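Local coordinates for amine oxidase (PDB 3PGB) that oxidises primary amines with a copper ion and a topaquinone cofactor formed from one of its own tyrosines, at the interface of chains A and B. Numbering follows the deposited sequence. Chains: chain A/B, Putative uncharacterized protein.

Contact 1: the interface of chains A and B. Residues chain A 420, 478, 485, 487, 505-506, 710; chain B 455, 457-458.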
loop_
_atom_site.group_PDB
_atom_site.type_symbol
_atom_site.label_atom_id
_atom_site.label_comp_id
_atom_site.label_asym_id
_atom_site.label_seq_id
_atom_site.Cartn_x
_atom_site.Cartn_y
_atom_site.Cartn_z
ATOM N N ASP A 420 7.132 -5.714 18.155
ATOM C CA ASP A 420 5.763 -5.430 17.729
ATOM C C ASP A 420 5.547 -3.934 17.520
ATOM O O ASP A 420 4.806 -3.539 16.627
ATOM C CB ASP A 420 4.760 -5.961 18.756
ATOM C CG ASP A 420 4.590 -7.469 18.681
ATOM O OD1 ASP A 420 4.432 -7.995 17.559
ATOM O OD2 ASP A 420 4.603 -8.128 19.740
ATOM N N VAL A 478 -2.598 -6.215 18.674
ATOM C CA VAL A 478 -2.397 -7.482 17.997
ATOM C C VAL A 478 -3.161 -8.558 18.736
ATOM O O VAL A 478 -2.909 -8.783 19.917
ATOM C CB VAL A 478 -0.915 -7.888 17.955
ATOM C CG1 VAL A 478 -0.763 -9.274 17.328
ATOM C CG2 VAL A 478 -0.097 -6.852 17.192
ATOM N N ASP A 485 -2.360 -14.480 13.639
ATOM C CA ASP A 485 -1.927 -13.246 14.293
ATOM C C ASP A 485 -2.335 -12.064 13.442
ATOM O O ASP A 485 -1.743 -11.814 12.397
ATOM C CB ASP A 485 -0.418 -13.223 14.520
ATOM C CG ASP A 485 0.014 -14.185 15.600
ATOM O OD1 ASP A 485 -0.198 -15.403 15.428
ATOM O OD2 ASP A 485 0.559 -13.729 16.623
ATOM N N MET A 487 -2.483 -8.114 13.183
ATOM C CA MET A 487 -1.930 -6.879 13.730
ATOM C C MET A 487 -2.714 -5.708 13.161
ATOM O O MET A 487 -2.664 -5.458 11.963
ATOM C CB MET A 487 -0.439 -6.751 13.382
ATOM C CG MET A 487 0.203 -5.412 13.783
ATOM S SD MET A 487 1.944 -5.268 13.292
ATOM C CE MET A 487 2.746 -6.045 14.701
ATOM N N SER A 505 -0.080 -12.738 10.079
ATOM C CA SER A 505 1.042 -13.654 10.188
ATOM C C SER A 505 0.560 -14.861 10.984
ATOM O O SER A 505 -0.640 -15.103 11.061
ATOM C CB SER A 505 2.231 -12.975 10.868
ATOM O OG SER A 505 3.378 -13.804 10.817
ATOM N N GLY A 506 1.484 -15.611 11.575
ATOM C CA GLY A 506 1.136 -16.810 12.318
ATOM C C GLY A 506 1.019 -18.025 11.413
ATOM O O GLY A 506 1.506 -18.018 10.281
ATOM N N PHE A 710 4.034 -10.684 7.444
ATOM C CA PHE A 710 3.281 -9.429 7.454
ATOM C C PHE A 710 3.530 -8.541 6.233
ATOM O O PHE A 710 2.711 -7.681 5.917
ATOM C CB PHE A 710 3.624 -8.611 8.707
ATOM C CG PHE A 710 2.992 -9.118 9.981
ATOM C CD1 PHE A 710 1.620 -9.308 10.070
ATOM C CD2 PHE A 710 3.771 -9.352 11.111
ATOM C CE1 PHE A 710 1.036 -9.757 11.246
ATOM C CE2 PHE A 710 3.196 -9.796 12.296
ATOM C CZ PHE A 710 1.824 -9.999 12.366
ATOM N N PRO B 455 6.721 -5.627 12.384
ATOM C CA PRO B 455 7.629 -6.762 12.278
ATOM C C PRO B 455 7.369 -7.584 11.022
ATOM O O PRO B 455 6.315 -7.454 10.413
ATOM C CB PRO B 455 7.297 -7.584 13.523
ATOM C CG PRO B 455 5.867 -7.339 13.742
ATOM C CD PRO B 455 5.621 -5.908 13.321
ATOM N N ALA B 457 7.280 -11.031 10.949
ATOM C CA ALA B 457 6.450 -12.178 11.303
ATOM C C ALA B 457 6.347 -12.320 12.818
ATOM O O ALA B 457 7.194 -11.821 13.562
ATOM C CB ALA B 457 7.031 -13.447 10.691
ATOM N N ARG B 458 5.303 -13.003 13.271
ATOM C CA ARG B 458 5.131 -13.261 14.692
ATOM C C ARG B 458 4.208 -14.424 14.905
ATOM O O ARG B 458 3.470 -14.802 13.999
ATOM C CB ARG B 458 4.533 -12.047 15.395
ATOM C CG ARG B 458 3.050 -11.866 15.149
ATOM C CD ARG B 458 2.496 -10.582 15.767
ATOM N NE ARG B 458 3.074 -10.287 17.077
ATOM C CZ ARG B 458 2.822 -10.965 18.193
ATOM N NH1 ARG B 458 1.998 -12.016 18.196
ATOM N NH2 ARG B 458 3.411 -10.599 19.318
#
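B:Arg458 reaches between two acidic residues of chain A, and both ion pairs lie close to its guanidinium plane. Against A:Asp420 it presents the side that carries NE and NH2. B:Arg458 NE hydrogen-bonds to the carboxylate oxygen A:Asp420 OD1 at 2.7 Å. B:Arg458 NH2 takes A:Asp420 OD2 at 2.8 Å, each oxygen being met on its syn side. The two flat groups are twisted 32° apart, so this paired salt bridge is not fully coplanar. The other terminal nitrogen, B:Arg458 NH1, forms a salt bridge to A:Asp485 OD2 at 2.7 Å, nearly in line with the C-O bond. Arginine suits the place because its divergent N-H groups can serve two carboxylates at once, and one cation facing two acids would be expected to stay protonated. A bend at chi3 (-39°) turns the guanidinium away from the extended chain toward them.

The backbone of the same arginine is held too: B:Arg458 N donates to the hydroxyl OG of A:Ser505 at 3.2 Å.

Apolar packing supports the methylene stem. The rim of the A:Phe710 ring meets it edge-on, with A:Phe710 CZ 3.5 Å from B:Arg458 CD, which lies in the ring plane. A:Ser505 CB lies over one face of that ring, toward its rim. From another side A:Val478 CG1 lies 3.8 Å from B:Arg458 CD. The side chains of A:Met487 and B:Pro455 point tip to tip, although their modelled separation is too short to be trusted.

A:Asp485 directly follows the topaquinone-forming A:Tyr484 and completes the family's T-X-X-N-Y-D/E motif. The contact thus joins strand 457-460 of one subunit to the cofactor segment of the other, and may steady that segment within the dimer.

Contact 2: the interface of chains A and B. Residues chain A 454, 456, 470, 493, 495, 497, 720; chain B 709-712.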
loop_
_atom_site.group_PDB
_atom_site.type_symbol
_atom_site.label_atom_id
_atom_site.label_comp_id
_atom_site.label_asym_id
_atom_site.label_seq_id
_atom_site.Cartn_x
_atom_site.Cartn_y
_atom_site.Cartn_z
ATOM N N TYR A 454 9.976 7.990 4.007
ATOM C CA TYR A 454 9.837 8.952 2.912
ATOM C C TYR A 454 9.238 10.244 3.465
ATOM O O TYR A 454 8.446 10.199 4.398
ATOM C CB TYR A 454 8.931 8.373 1.807
ATOM C CG TYR A 454 7.482 8.168 2.228
ATOM C CD1 TYR A 454 7.062 6.979 2.811
ATOM C CD2 TYR A 454 6.536 9.175 2.047
ATOM C CE1 TYR A 454 5.732 6.796 3.199
ATOM C CE2 TYR A 454 5.219 9.005 2.433
ATOM C CZ TYR A 454 4.821 7.816 3.008
ATOM O OH TYR A 454 3.510 7.651 3.384
ATOM N N MET A 456 6.981 13.835 3.680
ATOM C CA MET A 456 5.590 14.182 3.402
ATOM C C MET A 456 5.453 14.888 2.044
ATOM O O MET A 456 4.564 14.571 1.250
ATOM C CB MET A 456 5.056 15.094 4.519
ATOM C CG MET A 456 3.660 15.684 4.291
ATOM S SD MET A 456 2.345 14.499 4.629
ATOM C CE MET A 456 2.555 13.424 3.245
ATOM N N ASN A 470 7.653 13.341 7.119
ATOM C CA ASN A 470 6.402 12.616 7.325
ATOM C C ASN A 470 6.431 11.925 8.685
ATOM O O ASN A 470 6.781 10.739 8.801
ATOM C CB ASN A 470 6.182 11.596 6.197
ATOM C CG ASN A 470 4.855 10.870 6.302
ATOM O OD1 ASN A 470 3.961 11.275 7.037
ATOM N ND2 ASN A 470 4.723 9.785 5.559
ATOM N N HIS A 493 -1.853 11.160 10.235
ATOM C CA HIS A 493 -0.792 11.890 9.548
ATOM C C HIS A 493 -0.997 13.396 9.556
ATOM O O HIS A 493 -2.110 13.882 9.767
ATOM C CB HIS A 493 -0.695 11.397 8.119
ATOM C CG HIS A 493 -0.355 9.944 8.009
ATOM N ND1 HIS A 493 -1.295 8.948 8.158
ATOM C CD2 HIS A 493 0.823 9.321 7.769
ATOM C CE1 HIS A 493 -0.710 7.773 8.013
ATOM N NE2 HIS A 493 0.576 7.971 7.779
ATOM N N ASP A 495 -1.049 15.480 7.189
ATOM C CA ASP A 495 -1.941 15.964 6.120
ATOM C C ASP A 495 -3.426 15.724 6.439
ATOM O O ASP A 495 -4.298 16.057 5.641
ATOM C CB ASP A 495 -1.577 15.309 4.777
ATOM C CG ASP A 495 -1.778 13.790 4.777
ATOM O OD1 ASP A 495 -1.769 13.196 3.680
ATOM O OD2 ASP A 495 -1.948 13.188 5.858
ATOM N N THR A 497 -4.690 12.669 7.128
ATOM C CA THR A 497 -5.077 11.343 6.668
ATOM C C THR A 497 -5.126 10.345 7.829
ATOM O O THR A 497 -4.169 10.212 8.592
ATOM C CB THR A 497 -4.113 10.839 5.579
ATOM O OG1 THR A 497 -4.180 11.715 4.438
ATOM C CG2 THR A 497 -4.466 9.424 5.155
ATOM N N THR A 720 -8.944 10.542 3.853
ATOM C CA THR A 720 -8.172 11.761 3.637
ATOM C C THR A 720 -9.107 12.937 3.374
ATOM O O THR A 720 -10.142 12.757 2.751
ATOM C CB THR A 720 -7.190 11.599 2.454
ATOM O OG1 THR A 720 -6.233 12.662 2.480
ATOM C CG2 THR A 720 -7.921 11.607 1.102
ATOM N N VAL B 709 1.021 15.848 -1.877
ATOM C CA VAL B 709 1.729 15.175 -0.792
ATOM C C VAL B 709 2.024 13.715 -1.139
ATOM O O VAL B 709 1.211 13.041 -1.787
ATOM C CB VAL B 709 0.928 15.252 0.532
ATOM C CG1 VAL B 709 0.674 16.701 0.902
ATOM C CG2 VAL B 709 -0.386 14.487 0.426
ATOM N N PHE B 710 3.184 13.237 -0.691
ATOM C CA PHE B 710 3.637 11.876 -0.982
ATOM C C PHE B 710 2.808 10.783 -0.302
ATOM O O PHE B 710 2.817 9.636 -0.744
ATOM C CB PHE B 710 5.098 11.696 -0.546
ATOM C CG PHE B 710 6.110 12.338 -1.464
ATOM C CD1 PHE B 710 6.127 12.048 -2.822
ATOM C CD2 PHE B 710 7.085 13.192 -0.954
ATOM C CE1 PHE B 710 7.068 12.623 -3.663
ATOM C CE2 PHE B 710 8.037 13.769 -1.787
ATOM C CZ PHE B 710 8.030 13.485 -3.146
ATOM N N THR B 711 2.123 11.121 0.785
ATOM C CA THR B 711 1.370 10.127 1.542
ATOM C C THR B 711 0.333 9.422 0.684
ATOM O O THR B 711 0.200 8.208 0.730
ATOM C CB THR B 711 0.624 10.769 2.725
ATOM O OG1 THR B 711 0.187 12.079 2.346
ATOM C CG2 THR B 711 1.515 10.843 3.959
ATOM N N THR B 712 -0.409 10.205 -0.085
ATOM C CA THR B 712 -1.544 9.697 -0.840
ATOM C C THR B 712 -1.259 9.551 -2.335
ATOM O O THR B 712 -1.871 8.714 -2.989
ATOM C CB THR B 712 -2.769 10.595 -0.621
ATOM O OG1 THR B 712 -2.388 11.967 -0.763
ATOM C CG2 THR B 712 -3.325 10.382 0.778
HETATM O O HOH W 1 -3.164 13.413 1.601
#
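The carboxylate oxygen OD1 of A:Asp495 takes the hydroxyl OG1 of B:Thr711 at 2.6 Å and also meets water 1. The two side chains come together tip to tip, and the threonine approaches from above the carboxylate, 49° out of its plane. An aspartate fits here because its second oxygen can be used within its own chain: A:Asp495 OD2 accepts a hydrogen bond from A:Thr497 N at 3.1 Å, which helps fix the carboxylate's rotation. With CG between the backbone N and the carbonyl carbon (chi1 64°), the carboxylate reaches both A:Thr497 and B:Thr711.

Water 1 carries the network on to B:Thr712 OG1, 2.9 Å away, and to A:Thr720 OG1. The hydroxyl A:Thr720 OG1 is in turn hydrogen-bonded to A:Thr497 OG1 at 3.0 Å. Small hydroxyl side chains suit such a junction, since each can both donate and accept.

On the backbone, B:Phe710 N donates to A:Met456 O at 2.7 Å.

The methyl CG2 of B:Thr711 points across the direction of the acid, toward A:Asn470 ND2 at 3.7 Å and the A:Tyr454 hydroxyl at a similar range. The flexible A:Met456 bends at chi2 and chi3 to bring its methyl CE near B:Val709 CB, at 3.7 Å; its fit against B:Thr711 is modelled too tightly and is doubtful. The ring of A:Tyr454 passes alongside B:Phe710 CB.

Together the bonds and the packing dock the 709-712 loop of one subunit onto the other in the dimer.

Contact 1 and contact 2 lie about 25 Å apart, measured between the centres of their C-alpha atoms, yet they draw on the same two stretches of sequence with the chains exchanged. In contact 1 residues 455-458 come from chain B and A:Phe710 from chain A; in contact 2 residues 454 and 456 come from chain A and the 709-712 loop from chain B. Through the two-fold axis they are therefore neighbouring portions of one repeated pairing. Contact 1 is nearer to A:Asp403, the predicted catalytic base, about 14 Å from its centre against 30 Å; the structure alone does not show whether dimerisation and catalysis are coupled.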